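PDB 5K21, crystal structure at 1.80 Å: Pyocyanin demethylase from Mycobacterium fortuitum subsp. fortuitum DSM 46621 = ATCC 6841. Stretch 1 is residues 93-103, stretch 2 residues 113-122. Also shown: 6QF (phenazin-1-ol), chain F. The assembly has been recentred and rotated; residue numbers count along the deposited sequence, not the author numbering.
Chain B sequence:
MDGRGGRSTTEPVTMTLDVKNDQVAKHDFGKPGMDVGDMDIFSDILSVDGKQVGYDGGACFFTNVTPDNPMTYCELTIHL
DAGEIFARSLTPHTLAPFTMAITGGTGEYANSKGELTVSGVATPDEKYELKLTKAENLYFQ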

ATOM      1  N   HIS B  93      -7.308 -15.326  -3.646  1.00 55.34           N
ATOM      2  CA  HIS B  93      -6.731 -14.972  -4.932  1.00 62.16           C
ATOM      3  C   HIS B  93      -6.901 -16.172  -5.857  1.00 61.41           C
ATOM      4  O   HIS B  93      -5.970 -16.934  -6.129  1.00 65.17           O
ATOM      5  CB  HIS B  93      -5.267 -14.567  -4.766  1.00 73.36           C
ATOM      6  CG  HIS B  93      -4.676 -13.916  -5.978  1.00 81.29           C
ATOM      7  ND1 HIS B  93      -3.916 -14.604  -6.899  1.00 86.15           N
ATOM      8  CD2 HIS B  93      -4.731 -12.635  -6.416  1.00 82.48           C
ATOM      9  CE1 HIS B  93      -3.529 -13.775  -7.853  1.00 87.02           C
ATOM     10  NE2 HIS B  93      -4.010 -12.575  -7.583  1.00 84.65           N
ATOM     11  N   THR B  94      -8.144 -16.355  -6.286  1.00 55.81           N
ATOM     12  CA  THR B  94      -8.580 -17.456  -7.124  1.00 54.48           C
ATOM     13  C   THR B  94      -9.263 -16.879  -8.357  1.00 50.86           C
ATOM     14  O   THR B  94      -9.369 -15.665  -8.518  1.00 49.52           O
ATOM     15  CB  THR B  94      -9.537 -18.378  -6.356  1.00 56.20           C
ATOM     16  OG1 THR B  94     -10.795 -17.715  -6.182  1.00 52.57           O
ATOM     17  CG2 THR B  94      -8.969 -18.735  -4.995  1.00 56.79           C
ATOM     18  N   LEU B  95      -9.742 -17.756  -9.233  1.00 49.51           N
ATOM     19  CA  LEU B  95     -10.462 -17.299 -10.418  1.00 46.32           C
ATOM     20  C   LEU B  95     -11.856 -16.757 -10.101  1.00 41.36           C
ATOM     21  O   LEU B  95     -12.471 -16.139 -10.975  1.00 43.53           O
ATOM     22  CB  LEU B  95     -10.531 -18.421 -11.452  1.00 50.55           C
ATOM     23  CG  LEU B  95      -9.176 -19.087 -11.719  1.00 53.58           C
ATOM     24  CD1 LEU B  95      -9.304 -20.194 -12.747  1.00 57.14           C
ATOM     25  CD2 LEU B  95      -8.127 -18.058 -12.148  1.00 52.16           C
ATOM     26  N   ALA B  96     -12.378 -16.993  -8.903  1.00 37.41           N
ATOM     27  CA  ALA B  96     -13.698 -16.491  -8.556  1.00 38.84           C
ATOM     28  C   ALA B  96     -13.716 -14.961  -8.539  1.00 36.12           C
ATOM     29  O   ALA B  96     -12.702 -14.318  -8.263  1.00 33.29           O
ATOM     30  CB  ALA B  96     -14.133 -17.004  -7.189  1.00 40.00           C
ATOM     31  N   PRO B  97     -14.858 -14.353  -8.824  1.00 35.85           N
ATOM     32  CA  PRO B  97     -14.949 -12.899  -8.692  1.00 32.96           C
ATOM     33  C   PRO B  97     -14.604 -12.496  -7.269  1.00 30.04           C
ATOM     34  O   PRO B  97     -14.927 -13.198  -6.312  1.00 32.61           O
ATOM     35  CB  PRO B  97     -16.417 -12.594  -9.012  1.00 35.59           C
ATOM     36  CG  PRO B  97     -16.960 -13.805  -9.662  1.00 40.57           C
ATOM     37  CD  PRO B  97     -16.150 -14.966  -9.184  1.00 40.98           C
ATOM     38  N   PHE B  98     -13.924 -11.371  -7.124  1.00 27.29           N
ATOM     39  CA  PHE B  98     -13.697 -10.815  -5.800  1.00 28.96           C
ATOM     40  C   PHE B  98     -13.902  -9.315  -5.858  1.00 29.31           C
ATOM     41  O   PHE B  98     -13.779  -8.692  -6.918  1.00 27.78           O
ATOM     42  CB  PHE B  98     -12.296 -11.143  -5.255  1.00 27.70           C
ATOM     43  CG  PHE B  98     -11.177 -10.627  -6.118  1.00 28.99           C
ATOM     44  CD1 PHE B  98     -10.762 -11.340  -7.228  1.00 29.47           C
ATOM     45  CD2 PHE B  98     -10.549  -9.434  -5.815  1.00 27.21           C
ATOM     46  CE1 PHE B  98      -9.716 -10.868  -8.025  1.00 29.57           C
ATOM     47  CE2 PHE B  98      -9.499  -8.949  -6.615  1.00 26.86           C
ATOM     48  CZ  PHE B  98      -9.097  -9.674  -7.713  1.00 29.07           C
ATOM     49  N   THR B  99     -14.249  -8.748  -4.712  1.00 31.80           N
ATOM     50  CA  THR B  99     -14.639  -7.353  -4.612  1.00 30.71           C
ATOM     51  C   THR B  99     -13.626  -6.609  -3.760  1.00 29.83           C
ATOM     52  O   THR B  99     -13.309  -7.024  -2.641  1.00 32.96           O
ATOM     53  CB  THR B  99     -16.043  -7.222  -4.042  1.00 31.97           C
ATOM     54  OG1 THR B  99     -16.968  -7.828  -4.953  1.00 29.27           O
ATOM     55  CG2 THR B  99     -16.415  -5.744  -3.847  1.00 32.87           C
ATOM     56  N   MET B 100     -13.125  -5.523  -4.309  1.00 23.31           N
ATOM     57  CA  MET B 100     -12.186  -4.615  -3.678  1.00 21.54           C
ATOM     58  C   MET B 100     -12.940  -3.406  -3.166  1.00 24.52           C
ATOM     59  O   MET B 100     -14.015  -3.062  -3.672  1.00 27.04           O
ATOM     60  CB  MET B 100     -11.108  -4.151  -4.669  1.00 22.13           C
ATOM     61  CG  MET B 100     -10.466  -5.256  -5.484  1.00 25.15           C
ATOM     62  SD  MET B 100      -9.131  -4.619  -6.526  1.00 25.04           S
ATOM     63  CE  MET B 100      -7.875  -4.296  -5.293  1.00 23.47           C
ATOM     64  N   ALA B 101     -12.400  -2.795  -2.127  1.00 24.36           N
ATOM     65  CA  ALA B 101     -12.931  -1.550  -1.614  1.00 26.90           C
ATOM     66  C   ALA B 101     -12.289  -0.410  -2.384  1.00 26.05           C
ATOM     67  O   ALA B 101     -11.066  -0.370  -2.529  1.00 25.58           O
ATOM     68  CB  ALA B 101     -12.657  -1.411  -0.115  1.00 28.41           C
ATOM     69  N   ILE B 102     -13.117   0.496  -2.904  1.00 23.36           N
ATOM     70  CA  ILE B 102     -12.589   1.733  -3.462  1.00 24.26           C
ATOM     71  C   ILE B 102     -12.403   2.701  -2.307  1.00 23.91           C
ATOM     72  O   ILE B 102     -13.371   3.041  -1.617  1.00 24.48           O
ATOM     73  CB  ILE B 102     -13.530   2.317  -4.524  1.00 26.31           C
ATOM     74  CG1 ILE B 102     -13.514   1.439  -5.774  1.00 26.87           C
ATOM     75  CG2 ILE B 102     -13.110   3.747  -4.867  1.00 26.05           C
ATOM     76  CD1 ILE B 102     -14.552   1.854  -6.814  1.00 29.81           C
ATOM     77  N   THR B 103     -11.156   3.146  -2.098  1.00 23.88           N
ATOM     78  CA  THR B 103     -10.834   3.971  -0.939  1.00 27.58           C
ATOM     79  C   THR B 103     -10.700   5.449  -1.257  1.00 26.39           C
ATOM     80  O   THR B 103     -10.682   6.262  -0.327  1.00 30.88           O
ATOM     81  CB  THR B 103      -9.531   3.513  -0.290  1.00 30.43           C
ATOM     82  OG1 THR B 103      -8.493   3.613  -1.259  1.00 26.74           O
ATOM     83  CG2 THR B 103      -9.638   2.078   0.210  1.00 33.58           C
ATOM     84  N   LYS B 113     -15.764   6.712  -2.731  1.00 32.96           N
ATOM     85  CA  LYS B 113     -15.752   5.439  -2.030  1.00 33.71           C
ATOM     86  C   LYS B 113     -16.563   4.465  -2.864  1.00 37.97           C
ATOM     87  O   LYS B 113     -17.239   4.849  -3.825  1.00 45.92           O
ATOM     88  CB  LYS B 113     -16.340   5.528  -0.614  1.00 36.36           C
ATOM     89  CG  LYS B 113     -15.611   6.457   0.331  1.00 37.86           C
ATOM     90  CD  LYS B 113     -14.253   5.875   0.685  1.00 37.57           C
ATOM     91  CE  LYS B 113     -13.516   6.723   1.711  1.00 42.13           C
ATOM     92  NZ  LYS B 113     -12.156   6.149   2.001  1.00 43.03           N
ATOM     93  N   GLY B 114     -16.528   3.202  -2.473  1.00 31.48           N
ATOM     94  CA  GLY B 114     -17.355   2.215  -3.125  1.00 30.25           C
ATOM     95  C   GLY B 114     -16.655   0.888  -3.265  1.00 28.99           C
ATOM     96  O   GLY B 114     -15.873   0.490  -2.393  1.00 29.13           O
ATOM     97  N   GLU B 115     -16.974   0.163  -4.331  1.00 27.70           N
ATOM     98  CA  GLU B 115     -16.482  -1.190  -4.496  1.00 27.04           C
ATOM     99  C   GLU B 115     -16.194  -1.471  -5.958  1.00 26.08           C
ATOM    100  O   GLU B 115     -16.733  -0.834  -6.869  1.00 25.39           O
ATOM    101  CB  GLU B 115     -17.474  -2.203  -3.938  1.00 31.85           C
ATOM    102  CG  GLU B 115     -18.762  -2.219  -4.649  1.00 35.53           C
ATOM    103  CD  GLU B 115     -19.778  -3.065  -3.928  1.00 47.11           C
ATOM    104  OE1 GLU B 115     -19.405  -4.161  -3.471  1.00 48.68           O
ATOM    105  OE2 GLU B 115     -20.942  -2.626  -3.812  1.00 52.65           O
ATOM    106  N   LEU B 116     -15.284  -2.400  -6.163  1.00 23.28           N
ATOM    107  CA  LEU B 116     -14.844  -2.780  -7.494  1.00 22.13           C
ATOM    108  C   LEU B 116     -14.744  -4.294  -7.529  1.00 24.57           C
ATOM    109  O   LEU B 116     -13.961  -4.881  -6.773  1.00 26.37           O
ATOM    110  CB  LEU B 116     -13.515  -2.096  -7.802  1.00 20.11           C
ATOM    111  CG  LEU B 116     -12.845  -2.256  -9.169  1.00 22.91           C
ATOM    112  CD1 LEU B 116     -11.805  -1.187  -9.332  1.00 26.67           C
ATOM    113  CD2 LEU B 116     -12.158  -3.599  -9.306  1.00 22.40           C
ATOM    114  N   THR B 117     -15.551  -4.922  -8.376  1.00 23.45           N
ATOM    115  CA  THR B 117     -15.577  -6.371  -8.460  1.00 24.73           C
ATOM    116  C   THR B 117     -14.807  -6.823  -9.691  1.00 25.02           C
ATOM    117  O   THR B 117     -15.111  -6.413 -10.819  1.00 24.35           O
ATOM    118  CB  THR B 117     -17.006  -6.897  -8.478  1.00 27.88           C
ATOM    119  OG1 THR B 117     -17.639  -6.537  -7.245  1.00 30.69           O
ATOM    120  CG2 THR B 117     -17.013  -8.409  -8.642  1.00 27.61           C
ATOM    121  N   VAL B 118     -13.841  -7.691  -9.467  1.00 24.43           N
ATOM    122  CA  VAL B 118     -12.990  -8.229 -10.525  1.00 25.12           C
ATOM    123  C   VAL B 118     -13.526  -9.599 -10.896  1.00 29.96           C
ATOM    124  O   VAL B 118     -13.658 -10.472 -10.034  1.00 31.08           O
ATOM    125  CB  VAL B 118     -11.538  -8.326 -10.069  1.00 22.95           C
ATOM    126  CG1 VAL B 118     -10.642  -8.859 -11.208  1.00 25.53           C
ATOM    127  CG2 VAL B 118     -11.059  -6.999  -9.571  1.00 22.44           C
ATOM    128  N   SER B 119     -13.864  -9.774 -12.161  1.00 33.93           N
ATOM    129  CA  SER B 119     -14.380 -11.030 -12.672  1.00 43.41           C
ATOM    130  C   SER B 119     -13.533 -11.477 -13.854  1.00 45.09           C
ATOM    131  O   SER B 119     -12.957 -10.658 -14.579  1.00 41.42           O
ATOM    132  CB  SER B 119     -15.865 -10.904 -13.063  1.00 47.85           C
ATOM    133  OG  SER B 119     -16.037  -9.948 -14.083  1.00 52.71           O
ATOM    134  N   GLY B 120     -13.411 -12.792 -13.995  1.00 54.55           N
ATOM    135  CA  GLY B 120     -12.647 -13.383 -15.078  1.00 55.31           C
ATOM    136  C   GLY B 120     -11.173 -13.070 -15.009  1.00 52.47           C
ATOM    137  O   GLY B 120     -10.511 -12.972 -16.050  1.00 50.43           O
ATOM    138  N   VAL B 121     -10.631 -12.916 -13.798  1.00 52.38           N
ATOM    139  CA  VAL B 121      -9.231 -12.555 -13.660  1.00 56.18           C
ATOM    140  C   VAL B 121      -8.394 -13.613 -14.368  1.00 63.05           C
ATOM    141  O   VAL B 121      -8.681 -14.815 -14.291  1.00 64.00           O
ATOM    142  CB  VAL B 121      -8.855 -12.408 -12.175  1.00 57.97           C
ATOM    143  CG1 VAL B 121      -8.829 -13.772 -11.476  1.00 63.71           C
ATOM    144  CG2 VAL B 121      -7.532 -11.663 -12.023  1.00 58.14           C
ATOM    145  N   ALA B 122      -7.376 -13.163 -15.097  1.00 66.99           N
ATOM    146  CA  ALA B 122      -6.490 -14.053 -15.841  1.00 75.01           C
ATOM    147  C   ALA B 122      -7.239 -14.814 -16.935  1.00 73.50           C
ATOM    148  O   ALA B 122      -6.901 -15.954 -17.257  1.00 78.05           O
ATOM    149  CB  ALA B 122      -5.772 -15.029 -14.907  1.00 83.72           C
TER
HETATM  150  C4  6QF F 201      -3.385  -9.696 -10.295  1.00 45.20           C
HETATM  151  C5  6QF F 201      -2.286 -10.684 -10.309  1.00 43.94           C
HETATM  152  C6  6QF F 201      -1.603 -11.009 -11.442  1.00 42.78           C
HETATM  153  C10 6QF F 201      -5.389  -7.823 -10.508  1.00 46.56           C
HETATM  154  C13 6QF F 201      -7.145  -6.505  -9.411  1.00 45.29           C
HETATM  155  C15 6QF F 201      -5.860  -8.029  -8.101  1.00 45.29           C
HETATM  156  C1  6QF F 201      -1.937 -10.372 -12.682  1.00 44.14           C
HETATM  157  C2  6QF F 201      -2.925  -9.464 -12.725  1.00 45.19           C
HETATM  158  C3  6QF F 201      -3.706  -9.065 -11.558  1.00 45.19           C
HETATM  159  N7  6QF F 201      -4.698  -8.151 -11.633  1.00 47.46           N
HETATM  160  N8  6QF F 201      -4.079  -9.376  -9.169  1.00 45.21           N
HETATM  161  C9  6QF F 201      -5.075  -8.441  -9.252  1.00 46.45           C
HETATM  162  C11 6QF F 201      -6.463  -6.841 -10.510  1.00 45.34           C
HETATM  163  C14 6QF F 201      -6.836  -7.119  -8.163  1.00 45.35           C
HETATM  164  O19 6QF F 201      -1.994 -11.267  -9.130  1.00 42.32           O
HETATM  165  O   HOH W   1     -14.616 -14.921 -12.533  1.00 43.65           O
HETATM  166  O   HOH W   2     -11.646 -16.502 -13.938  1.00 52.02           O

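Backbone hydrogen bonds define the contact between strands 98-103 and 114-119, whose N-to-C directions lie 146° apart, an antiparallel pairing. Phe98 and Val118 exchange two bonds: Phe98 N to Val118 O at 3.1 Å and Val118 N to Phe98 O at 2.7 Å, with angles at hydrogen of 150° and 166°. Met100 and Leu116 repeat the pattern, Met100 N reaching Leu116 O at 2.7 Å and a nearly straight 177°, while Leu116 N meets Met100 O at 2.9 Å. The third pair is lopsided. Ile102 N lies 2.8 Å from Gly114 O, but the return bond from Gly114 N to Ile102 O is weak, 3.3 Å long and bent to 128°. Beyond it, Lys113 folds back so that NZ donates to Thr103 O at 2.8 Å.

Between these pairs sit the non-hydrogen-bonded ones, where alpha carbons approach closely, 4.1 Å for Thr99 CA to Thr117 CA. Both threonine side chains leave the same face, and with chi1 in the m well their OG1 atoms stand 2.7 Å apart, a hydrogen bond whose direction is undetermined. Short CA-H...O contacts supplement the ladder, as from Glu115 CA to Met100 O at 3.2 Å.

Apolar packing occupies the other face, that of Phe98, Met100, Ile102, Leu116 and Val118. Val118 CB lies 3.9 Å from the centroid of the Phe98 ring and 22° off its normal, so the CH-pi contact is over the face. The ring's edge meets phenazin-1-ol, Phe98 CZ being 3.4 Å from 6QF C14. Farther along, Ile102 CG1 packs against Leu116 CB at 4.1 Å.

Past the strand ends, water takes over from direct backbone bonding: the O of water 1 lies 2.9 Å from Leu95 O, to which the water donates, and this same water O lies 2.8 Å from Gly120 N, from which it accepts, bridging the two loops.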